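Local structure of uncharacterized protein (Bifidobacterium adolescentis ATCC 15703, 3CPG) at residues His30-Leu33 with Asp34-Ala38; Met65-Asp69 with Ala70-Met74; Arg152-Ala156 with Arg157-Val161. The protein probably binds pyridoxal 5'-phosphate and takes part in keeping the cellular supply of this cofactor in balance. All coordinates share one frame; numbering follows the deposited sequence.

Interaction 1 of 3, residues His30-Leu33 with Asp34-Ala38; sequences HRVL and DRIAA
Val-32 and Ile-36 meet one turn apart on a helix, and theirs is the apolar side-chain contact of the stretch. CG1 of Val-32 lies 3.9 Å from CD1 of Ile-36, and the two side chains cross at a slant. The CG1 branch of Ile-36 points back along the helix, because it sits anti to its own carbonyl carbon (chi1 -67°). It therefore passes close to the preceding turn: Ile-36 CG1 lies 3.2 Å from Val-32 O. Cut back to an alanine, this position would probably lose the CD1 that lies against Val-32 CG1 and open a gap toward Leu-52 and Val-261.

The polar part is regular backbone bonding. Asp-34 N donates to His-30 O, and Arg-35 N to Arg-31 O. Ile-36 N reaches Val-32 O at 2.9 Å. Ala-37 N reaches Leu-33 O at 3.0 Å. These are four successive i to i+4 bonds of an undistorted alpha-helix.

Arg-35 runs its aliphatic CG past Arg-31 O at 3.3 Å, then leaves the stretch to form a salt bridge with Glu-251.

The stretch belongs to helix 19-42. Its apolar side faces the sheet: Val-32, Leu-33 and Ile-36 touch Leu-52 of strand 51-55, while Val-32 and Ile-36 also reach Val-263 and Val-261, respectively, of strand 260-263.

Interaction 2 of 3, residues Met65-Asp69 with Ala70-Met74; sequences MAAID and AGVRM
The carbonyl O of Ile-68 is gripped by two donors from the chain that follows it. Arg-73 NH1 reaches Ile-68 O at 2.8 Å, and Gly-71 N reaches it at 3.0 Å. The arginine bond lies near the guanidinium plane and is tilted 19° from the carbonyl plane. The glycine N-H comes in from above that carbonyl plane.

Arg-73 NH1 also donates to the carbonyl O of Val-72 at 2.8 Å. One nitrogen thus joins the end of the helix to the loop. The arginine chain bends at its second torsion (chi2 -71°), which brings the edge of the guanidinium back to the helix end. With two carbonyls held by NH1, the group is probably restrained from turning.

Ala-67 O, one residue earlier, accepts Val-72 N at 3.1 Å in a nearly straight bond. Ala-70 N makes weak bonds to Ala-66 O and Ala-67 O. CA of Ile-68 adds a C-H...O contact to Val-72 O at 3.4 Å.

Apolar side chains pack beside the turn. Val-72 CG2 rests 4.0 Å from Ala-67 CB, and its CG1 faces Ile-68 CG1 more loosely. Val-72 continues inward onto Leu-52 and Ala-54 of strand 51-55. Asp-69, at the end of the helix, forms a salt bridge with Arg-97.

Gly-71 has a phi of 134°, where a side chain would jam against the preceding carbonyl O. This positive phi, with the bonds Val-72 N to Ala-67 O and Gly-71 N to Ile-68 O, makes a Schellman motif. It ends helix 61-69 and leads the chain into strand 75-77 of the TIM-type barrel.

Interaction 3 of 3, residues Arg152-Ala156 with Arg157-Val161; sequences RRAVA and RGITV
Arg-153 O accepts Arg-157 N at 3.0 Å, the last i to i+4 bond here that is not weak. The CB of Arg-157 lies against the same oxygen. The guanidinium of Arg-153 turns elsewhere, to Lys-149 O.

Ala-154 carries most of the contact. Ala-154 O takes Ile-159 N at 3.1 Å, with an N-H...O angle of 165°, and a weak bond from Gly-158 N. Ala-154 CB lies 3.6 Å from Ile-159 O. Ala-154 CB also meets Ile-159 CG1 at 4.3 Å and Val-161 CG1 at 4.4 Å, both loosely. In Ile-159, CG1 sits between the backbone N and the carbonyl carbon (chi1 65°), which directs it back toward Ala-154.

Val-155 O accepts Gly-158 N at 3.0 Å from above its carbonyl plane. The extended chain of Arg-157 runs away from the turn.

Gly-158 has positive phi and bonds back into the last turn, a Schellman motif. Backbone groups supply the polar links, and the methyl of Ala-154, packed loosely by Ile-159 and Val-161, backs them. The chemistry suggests that the turn rests mainly on backbone N-H groups and on a glycine that tolerates positive phi, rather than on charged side chains.

Overall arrangement
All three interactions are local. Interaction 1 lies within helix 19-42, whereas interactions 2 and 3 each end a helix and lead into a strand of the parallel barrel sheet. Both turns use a Schellman glycine, but an arginine reinforces the one at 65-74, while the one at 152-161 relies on backbone bonds. Each contact is partly buried: interactions 1 and 3 each have four exposed residues, interaction 2 one. Interactions 1 and 2 press apolar side chains onto strand 51-55; interaction 3 meets strand 196-202 through its last residues. Interactions 1 and 2 touch, with centres about 14 Å apart. Interaction 3 lies on the opposite side of the chain's centre from interaction 1, their centres about 37 Å apart.

Interaction 1 of 3, residues His30-Leu33 with Asp34-Ala38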
ATOM      1  N   HIS A  30      -6.272 -17.245  -2.950  1.00  7.38           N
ATOM      2  CA  HIS A  30      -5.947 -17.992  -4.154  1.00  8.13           C
ATOM      3  C   HIS A  30      -6.676 -17.444  -5.376  1.00  8.36           C
ATOM      4  O   HIS A  30      -6.084 -17.337  -6.449  1.00  9.35           O
ATOM      5  CB  HIS A  30      -6.253 -19.478  -3.948  1.00  9.54           C
ATOM      6  CG  HIS A  30      -5.341 -20.142  -2.961  1.00 11.17           C
ATOM      7  ND1 HIS A  30      -5.575 -21.404  -2.457  1.00 14.07           N
ATOM      8  CD2 HIS A  30      -4.181 -19.724  -2.403  1.00 12.74           C
ATOM      9  CE1 HIS A  30      -4.598 -21.734  -1.632  1.00 13.06           C
ATOM     10  NE2 HIS A  30      -3.738 -20.732  -1.582  1.00 12.54           N
ATOM     11  N   ARG A  31      -7.950 -17.086  -5.220  1.00  8.38           N
ATOM     12  CA  ARG A  31      -8.719 -16.540  -6.340  1.00 10.14           C
ATOM     13  C   ARG A  31      -8.116 -15.217  -6.803  1.00 10.10           C
ATOM     14  O   ARG A  31      -8.006 -14.954  -8.000  1.00 10.19           O
ATOM     15  CB  ARG A  31     -10.184 -16.304  -5.949  1.00 12.71           C
ATOM     16  CG  ARG A  31     -11.070 -17.536  -6.003  1.00 19.05           C
ATOM     17  CD  ARG A  31     -12.541 -17.138  -6.069  1.00 21.29           C
ATOM     18  NE  ARG A  31     -12.983 -16.437  -4.867  1.00 26.00           N
ATOM     19  CZ  ARG A  31     -13.244 -17.032  -3.708  1.00 26.00           C
ATOM     20  NH1 ARG A  31     -13.109 -18.347  -3.592  1.00 27.63           N
ATOM     21  NH2 ARG A  31     -13.642 -16.316  -2.667  1.00 26.12           N
ATOM     22  N   VAL A  32      -7.731 -14.384  -5.844  1.00  8.95           N
ATOM     23  CA  VAL A  32      -7.137 -13.090  -6.154  1.00  7.39           C
ATOM     24  C   VAL A  32      -5.786 -13.261  -6.837  1.00  8.09           C
ATOM     25  O   VAL A  32      -5.477 -12.551  -7.791  1.00  7.73           O
ATOM     26  CB  VAL A  32      -6.964 -12.232  -4.877  1.00  5.66           C
ATOM     27  CG1 VAL A  32      -6.121 -10.992  -5.181  1.00  5.94           C
ATOM     28  CG2 VAL A  32      -8.335 -11.811  -4.353  1.00  6.03           C
ATOM     29  N   LEU A  33      -4.977 -14.198  -6.351  1.00  8.07           N
ATOM     30  CA  LEU A  33      -3.675 -14.429  -6.964  1.00  8.05           C
ATOM     31  C   LEU A  33      -3.865 -14.889  -8.401  1.00  9.77           C
ATOM     32  O   LEU A  33      -3.113 -14.483  -9.290  1.00  9.24           O
ATOM     33  CB  LEU A  33      -2.879 -15.473  -6.183  1.00  8.81           C
ATOM     34  CG  LEU A  33      -2.332 -14.990  -4.841  1.00  8.44           C
ATOM     35  CD1 LEU A  33      -1.630 -16.139  -4.132  1.00  9.03           C
ATOM     36  CD2 LEU A  33      -1.373 -13.827  -5.066  1.00 10.03           C
ATOM     37  N   ASP A  34      -4.871 -15.731  -8.629  1.00  9.25           N
ATOM     38  CA  ASP A  34      -5.150 -16.210  -9.977  1.00 10.45           C
ATOM     39  C   ASP A  34      -5.602 -15.043 -10.852  1.00 10.01           C
ATOM     40  O   ASP A  34      -5.208 -14.944 -12.011  1.00 11.16           O
ATOM     41  CB  ASP A  34      -6.236 -17.295  -9.970  1.00 11.49           C
ATOM     42  CG  ASP A  34      -5.760 -18.607  -9.361  1.00 14.26           C
ATOM     43  OD1 ASP A  34      -4.535 -18.839  -9.298  1.00 15.77           O
ATOM     44  OD2 ASP A  34      -6.620 -19.416  -8.958  1.00 17.88           O
ATOM     45  N   ARG A  35      -6.428 -14.159 -10.298  1.00  9.21           N
ATOM     46  CA  ARG A  35      -6.905 -13.001 -11.053  1.00  9.83           C
ATOM     47  C   ARG A  35      -5.731 -12.111 -11.432  1.00  9.58           C
ATOM     48  O   ARG A  35      -5.660 -11.597 -12.550  1.00  8.90           O
ATOM     49  CB  ARG A  35      -7.913 -12.190 -10.232  1.00  9.83           C
ATOM     50  CG  ARG A  35      -9.284 -12.826 -10.128  1.00 12.09           C
ATOM     51  CD  ARG A  35     -10.202 -12.017  -9.225  1.00 12.92           C
ATOM     52  NE  ARG A  35     -10.417 -10.661  -9.724  1.00 12.75           N
ATOM     53  CZ  ARG A  35     -11.147  -9.744  -9.098  1.00 15.58           C
ATOM     54  NH1 ARG A  35     -11.729 -10.036  -7.942  1.00 15.71           N
ATOM     55  NH2 ARG A  35     -11.308  -8.540  -9.633  1.00 13.65           N
ATOM     56  N   ILE A  36      -4.811 -11.918 -10.495  1.00  7.48           N
ATOM     57  CA  ILE A  36      -3.639 -11.099 -10.766  1.00  6.82           C
ATOM     58  C   ILE A  36      -2.849 -11.722 -11.913  1.00  7.73           C
ATOM     59  O   ILE A  36      -2.478 -11.033 -12.863  1.00  8.43           O
ATOM     60  CB  ILE A  36      -2.755 -10.968  -9.501  1.00  5.78           C
ATOM     61  CG1 ILE A  36      -3.520 -10.166  -8.440  1.00  5.51           C
ATOM     62  CG2 ILE A  36      -1.427 -10.288  -9.841  1.00  7.00           C
ATOM     63  CD1 ILE A  36      -2.813 -10.051  -7.098  1.00  8.95           C
ATOM     64  N   ALA A  37      -2.605 -13.027 -11.836  1.00  7.18           N
ATOM     65  CA  ALA A  37      -1.870 -13.722 -12.889  1.00  8.19           C
ATOM     66  C   ALA A  37      -2.587 -13.587 -14.233  1.00  9.13           C
ATOM     67  O   ALA A  37      -1.954 -13.315 -15.254  1.00 10.16           O
ATOM     68  CB  ALA A  37      -1.706 -15.194 -12.531  1.00  7.57           C
ATOM     69  N   ALA A  38      -3.905 -13.766 -14.231  1.00  8.28           N
ATOM     70  CA  ALA A  38      -4.681 -13.655 -15.465  1.00  9.52           C
ATOM     71  C   ALA A  38      -4.608 -12.236 -16.029  1.00  9.47           C
ATOM     72  O   ALA A  38      -4.540 -12.044 -17.244  1.00  9.64           O
ATOM     73  CB  ALA A  38      -6.143 -14.046 -15.209  1.00  8.13           C
TER

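Interaction 2 of 3, residues Met65-Asp69 with Ala70-Met74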
HETATM    1  N   MSE A  65      -3.355 -13.653   9.441  1.00  4.75           N
HETATM    2  CA  MSE A  65      -2.372 -14.717   9.310  1.00  5.24           C
HETATM    3  C   MSE A  65      -2.854 -15.826   8.375  1.00  5.51           C
HETATM    4  O   MSE A  65      -2.047 -16.493   7.726  1.00  5.56           O
HETATM    5  CB  MSE A  65      -2.009 -15.278  10.689  1.00  5.91           C
HETATM    6  CG  MSE A  65      -1.248 -14.266  11.577  1.00  5.33           C
HETATM    7 SE   MSE A  65       0.291 -13.499  10.693  1.00 13.26          SE
HETATM    8  CE  MSE A  65       1.228 -15.104  10.313  1.00 10.89           C
ATOM      9  N   ALA A  66      -4.165 -16.025   8.296  1.00  5.31           N
ATOM     10  CA  ALA A  66      -4.689 -17.043   7.394  1.00  4.94           C
ATOM     11  C   ALA A  66      -4.377 -16.571   5.975  1.00  5.65           C
ATOM     12  O   ALA A  66      -4.052 -17.370   5.099  1.00  5.72           O
ATOM     13  CB  ALA A  66      -6.200 -17.213   7.584  1.00  5.69           C
ATOM     14  N   ALA A  67      -4.474 -15.260   5.756  1.00  5.16           N
ATOM     15  CA  ALA A  67      -4.192 -14.690   4.441  1.00  5.83           C
ATOM     16  C   ALA A  67      -2.707 -14.816   4.100  1.00  5.08           C
ATOM     17  O   ALA A  67      -2.344 -15.166   2.977  1.00  5.12           O
ATOM     18  CB  ALA A  67      -4.614 -13.225   4.403  1.00  5.02           C
ATOM     19  N   ILE A  68      -1.849 -14.523   5.066  1.00  4.82           N
ATOM     20  CA  ILE A  68      -0.414 -14.628   4.833  1.00  4.80           C
ATOM     21  C   ILE A  68      -0.037 -16.081   4.586  1.00  6.28           C
ATOM     22  O   ILE A  68       0.749 -16.377   3.689  1.00  5.88           O
ATOM     23  CB  ILE A  68       0.377 -14.045   6.025  1.00  4.86           C
ATOM     24  CG1 ILE A  68       0.313 -12.515   5.956  1.00  5.53           C
ATOM     25  CG2 ILE A  68       1.829 -14.534   6.005  1.00  5.29           C
ATOM     26  CD1 ILE A  68       0.746 -11.807   7.233  1.00  4.65           C
ATOM     27  N   ASP A  69      -0.614 -16.994   5.362  1.00  5.45           N
ATOM     28  CA  ASP A  69      -0.312 -18.405   5.178  1.00  6.77           C
ATOM     29  C   ASP A  69      -0.762 -18.894   3.806  1.00  7.67           C
ATOM     30  O   ASP A  69      -0.210 -19.861   3.273  1.00  8.06           O
ATOM     31  CB  ASP A  69      -0.973 -19.252   6.270  1.00  7.60           C
ATOM     32  CG  ASP A  69      -0.244 -19.159   7.598  1.00 10.51           C
ATOM     33  OD1 ASP A  69       0.992 -18.978   7.583  1.00 10.98           O
ATOM     34  OD2 ASP A  69      -0.901 -19.285   8.652  1.00 10.85           O
ATOM     35  N   ALA A  70      -1.761 -18.223   3.235  1.00  6.27           N
ATOM     36  CA  ALA A  70      -2.287 -18.605   1.926  1.00  7.18           C
ATOM     37  C   ALA A  70      -1.499 -18.022   0.760  1.00  7.21           C
ATOM     38  O   ALA A  70      -1.775 -18.344  -0.396  1.00  7.76           O
ATOM     39  CB  ALA A  70      -3.748 -18.201   1.811  1.00  6.18           C
ATOM     40  N   GLY A  71      -0.532 -17.156   1.054  1.00  6.25           N
ATOM     41  CA  GLY A  71       0.270 -16.584  -0.014  1.00  5.88           C
ATOM     42  C   GLY A  71       0.505 -15.085   0.018  1.00  5.63           C
ATOM     43  O   GLY A  71       1.332 -14.577  -0.747  1.00  6.38           O
ATOM     44  N   VAL A  72      -0.212 -14.369   0.880  1.00  4.85           N
ATOM     45  CA  VAL A  72      -0.039 -12.919   0.972  1.00  4.99           C
ATOM     46  C   VAL A  72       1.321 -12.579   1.573  1.00  5.89           C
ATOM     47  O   VAL A  72       1.719 -13.158   2.581  1.00  6.05           O
ATOM     48  CB  VAL A  72      -1.147 -12.282   1.831  1.00  4.65           C
ATOM     49  CG1 VAL A  72      -0.808 -10.828   2.115  1.00  4.11           C
ATOM     50  CG2 VAL A  72      -2.481 -12.379   1.099  1.00  6.66           C
ATOM     51  N   ARG A  73       2.029 -11.638   0.954  1.00  5.35           N
ATOM     52  CA  ARG A  73       3.349 -11.246   1.431  1.00  5.38           C
ATOM     53  C   ARG A  73       3.477  -9.742   1.657  1.00  5.98           C
ATOM     54  O   ARG A  73       4.575  -9.200   1.673  1.00  4.76           O
ATOM     55  CB  ARG A  73       4.415 -11.720   0.443  1.00  6.18           C
ATOM     56  CG  ARG A  73       4.505 -13.235   0.338  1.00  9.21           C
ATOM     57  CD  ARG A  73       5.100 -13.840   1.610  1.00 10.05           C
ATOM     58  NE  ARG A  73       5.178 -15.300   1.552  1.00 13.03           N
ATOM     59  CZ  ARG A  73       4.183 -16.116   1.883  1.00 13.83           C
ATOM     60  NH1 ARG A  73       3.026 -15.619   2.301  1.00 13.24           N
ATOM     61  NH2 ARG A  73       4.343 -17.430   1.798  1.00 14.66           N
HETATM   62  N   MSE A  74       2.341  -9.077   1.819  1.00  5.01           N
HETATM   63  CA  MSE A  74       2.324  -7.649   2.083  1.00  5.10           C
HETATM   64  C   MSE A  74       0.960  -7.269   2.640  1.00  3.51           C
HETATM   65  O   MSE A  74      -0.063  -7.732   2.145  1.00  3.96           O
HETATM   66  CB  MSE A  74       2.609  -6.866   0.801  1.00  8.59           C
HETATM   67  CG  MSE A  74       2.518  -5.348   0.991  1.00 10.72           C
HETATM   68 SE   MSE A  74       3.383  -4.252  -0.387  1.00 25.74          SE
HETATM   69  CE  MSE A  74       3.123  -5.403  -1.826  1.00  1.51           C
TER

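Interaction 3 of 3, residues Arg152-Ala156 with Arg157-Val161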
ATOM      1  N   ARG A 152      10.283  15.153  10.037  1.00  8.79           N
ATOM      2  CA  ARG A 152      10.763  15.648  11.326  1.00  9.98           C
ATOM      3  C   ARG A 152      10.799  14.538  12.371  1.00  9.06           C
ATOM      4  O   ARG A 152      11.759  14.411  13.134  1.00  9.72           O
ATOM      5  CB  ARG A 152       9.858  16.769  11.835  1.00 12.23           C
ATOM      6  CG  ARG A 152       9.719  17.951  10.903  1.00 17.92           C
ATOM      7  CD  ARG A 152       8.742  18.950  11.500  1.00 20.63           C
ATOM      8  NE  ARG A 152       9.262  19.544  12.726  1.00 22.17           N
ATOM      9  CZ  ARG A 152      10.110  20.568  12.753  1.00 23.33           C
ATOM     10  NH1 ARG A 152      10.527  21.113  11.620  1.00 26.15           N
ATOM     11  NH2 ARG A 152      10.541  21.046  13.908  1.00 23.46           N
ATOM     12  N   ARG A 153       9.740  13.739  12.398  1.00  7.06           N
ATOM     13  CA  ARG A 153       9.621  12.650  13.355  1.00  6.84           C
ATOM     14  C   ARG A 153      10.531  11.461  13.051  1.00  6.62           C
ATOM     15  O   ARG A 153      11.056  10.829  13.969  1.00  6.63           O
ATOM     16  CB  ARG A 153       8.149  12.233  13.445  1.00  7.20           C
ATOM     17  CG  ARG A 153       7.298  13.343  14.073  1.00  8.22           C
ATOM     18  CD  ARG A 153       5.798  13.162  13.883  1.00  7.61           C
ATOM     19  NE  ARG A 153       5.045  14.173  14.628  1.00  7.84           N
ATOM     20  CZ  ARG A 153       4.952  15.460  14.297  1.00  5.66           C
ATOM     21  NH1 ARG A 153       5.560  15.926  13.215  1.00  6.57           N
ATOM     22  NH2 ARG A 153       4.247  16.286  15.060  1.00  6.62           N
ATOM     23  N   ALA A 154      10.733  11.163  11.772  1.00  5.29           N
ATOM     24  CA  ALA A 154      11.608  10.055  11.397  1.00  6.33           C
ATOM     25  C   ALA A 154      13.053  10.424  11.741  1.00  7.52           C
ATOM     26  O   ALA A 154      13.795   9.623  12.316  1.00  8.40           O
ATOM     27  CB  ALA A 154      11.476   9.759   9.906  1.00  4.83           C
ATOM     28  N   VAL A 155      13.446  11.648  11.402  1.00  8.29           N
ATOM     29  CA  VAL A 155      14.802  12.109  11.685  1.00  9.88           C
ATOM     30  C   VAL A 155      15.075  12.055  13.185  1.00  9.88           C
ATOM     31  O   VAL A 155      16.117  11.567  13.617  1.00  9.89           O
ATOM     32  CB  VAL A 155      15.022  13.555  11.177  1.00 10.10           C
ATOM     33  CG1 VAL A 155      16.358  14.099  11.690  1.00 12.03           C
ATOM     34  CG2 VAL A 155      15.005  13.575   9.654  1.00  9.73           C
ATOM     35  N   ALA A 156      14.127  12.549  13.974  1.00  8.97           N
ATOM     36  CA  ALA A 156      14.273  12.557  15.425  1.00  9.93           C
ATOM     37  C   ALA A 156      14.388  11.138  15.974  1.00 10.47           C
ATOM     38  O   ALA A 156      15.094  10.904  16.952  1.00 10.75           O
ATOM     39  CB  ALA A 156      13.083  13.276  16.068  1.00  9.58           C
ATOM     40  N   ARG A 157      13.701  10.194  15.335  1.00  9.55           N
ATOM     41  CA  ARG A 157      13.727   8.803  15.772  1.00  9.04           C
ATOM     42  C   ARG A 157      14.986   8.089  15.286  1.00  8.94           C
ATOM     43  O   ARG A 157      15.324   7.013  15.776  1.00  9.92           O
ATOM     44  CB  ARG A 157      12.483   8.067  15.265  1.00 10.44           C
ATOM     45  CG  ARG A 157      12.288   6.687  15.869  1.00 12.12           C
ATOM     46  CD  ARG A 157      11.000   6.035  15.376  1.00 13.64           C
ATOM     47  NE  ARG A 157      10.817   4.704  15.949  1.00 13.75           N
ATOM     48  CZ  ARG A 157      10.545   4.466  17.229  1.00 14.27           C
ATOM     49  NH1 ARG A 157      10.413   5.469  18.087  1.00 15.66           N
ATOM     50  NH2 ARG A 157      10.427   3.218  17.656  1.00 15.30           N
ATOM     51  N   GLY A 158      15.668   8.694  14.317  1.00  8.53           N
ATOM     52  CA  GLY A 158      16.887   8.117  13.776  1.00  9.21           C
ATOM     53  C   GLY A 158      16.657   7.053  12.719  1.00  9.72           C
ATOM     54  O   GLY A 158      17.513   6.197  12.496  1.00 10.37           O
ATOM     55  N   ILE A 159      15.507   7.112  12.054  1.00  8.79           N
ATOM     56  CA  ILE A 159      15.178   6.130  11.028  1.00  8.77           C
ATOM     57  C   ILE A 159      14.735   6.770   9.717  1.00  8.42           C
ATOM     58  O   ILE A 159      14.625   7.989   9.607  1.00  8.22           O
ATOM     59  CB  ILE A 159      14.023   5.215  11.487  1.00  9.47           C
ATOM     60  CG1 ILE A 159      12.747   6.052  11.656  1.00 11.35           C
ATOM     61  CG2 ILE A 159      14.392   4.517  12.787  1.00 12.00           C
ATOM     62  CD1 ILE A 159      11.478   5.236  11.856  1.00 13.77           C
ATOM     63  N   THR A 160      14.487   5.919   8.727  1.00  7.59           N
ATOM     64  CA  THR A 160      13.997   6.351   7.425  1.00  8.17           C
ATOM     65  C   THR A 160      12.745   5.525   7.169  1.00  6.88           C
ATOM     66  O   THR A 160      12.762   4.306   7.329  1.00  8.59           O
ATOM     67  CB  THR A 160      14.996   6.060   6.284  1.00  9.29           C
ATOM     68  OG1 THR A 160      16.178   6.848   6.462  1.00 10.62           O
ATOM     69  CG2 THR A 160      14.366   6.404   4.932  1.00  8.91           C
ATOM     70  N   VAL A 161      11.654   6.182   6.799  1.00  5.48           N
ATOM     71  CA  VAL A 161      10.419   5.464   6.518  1.00  4.15           C
ATOM     72  C   VAL A 161      10.072   5.651   5.048  1.00  6.02           C
ATOM     73  O   VAL A 161      10.319   6.711   4.471  1.00  6.36           O
ATOM     74  CB  VAL A 161       9.248   5.975   7.413  1.00  4.45           C
ATOM     75  CG1 VAL A 161       8.935   7.437   7.102  1.00  7.34           C
ATOM     76  CG2 VAL A 161       8.019   5.097   7.215  1.00  4.98           C
TER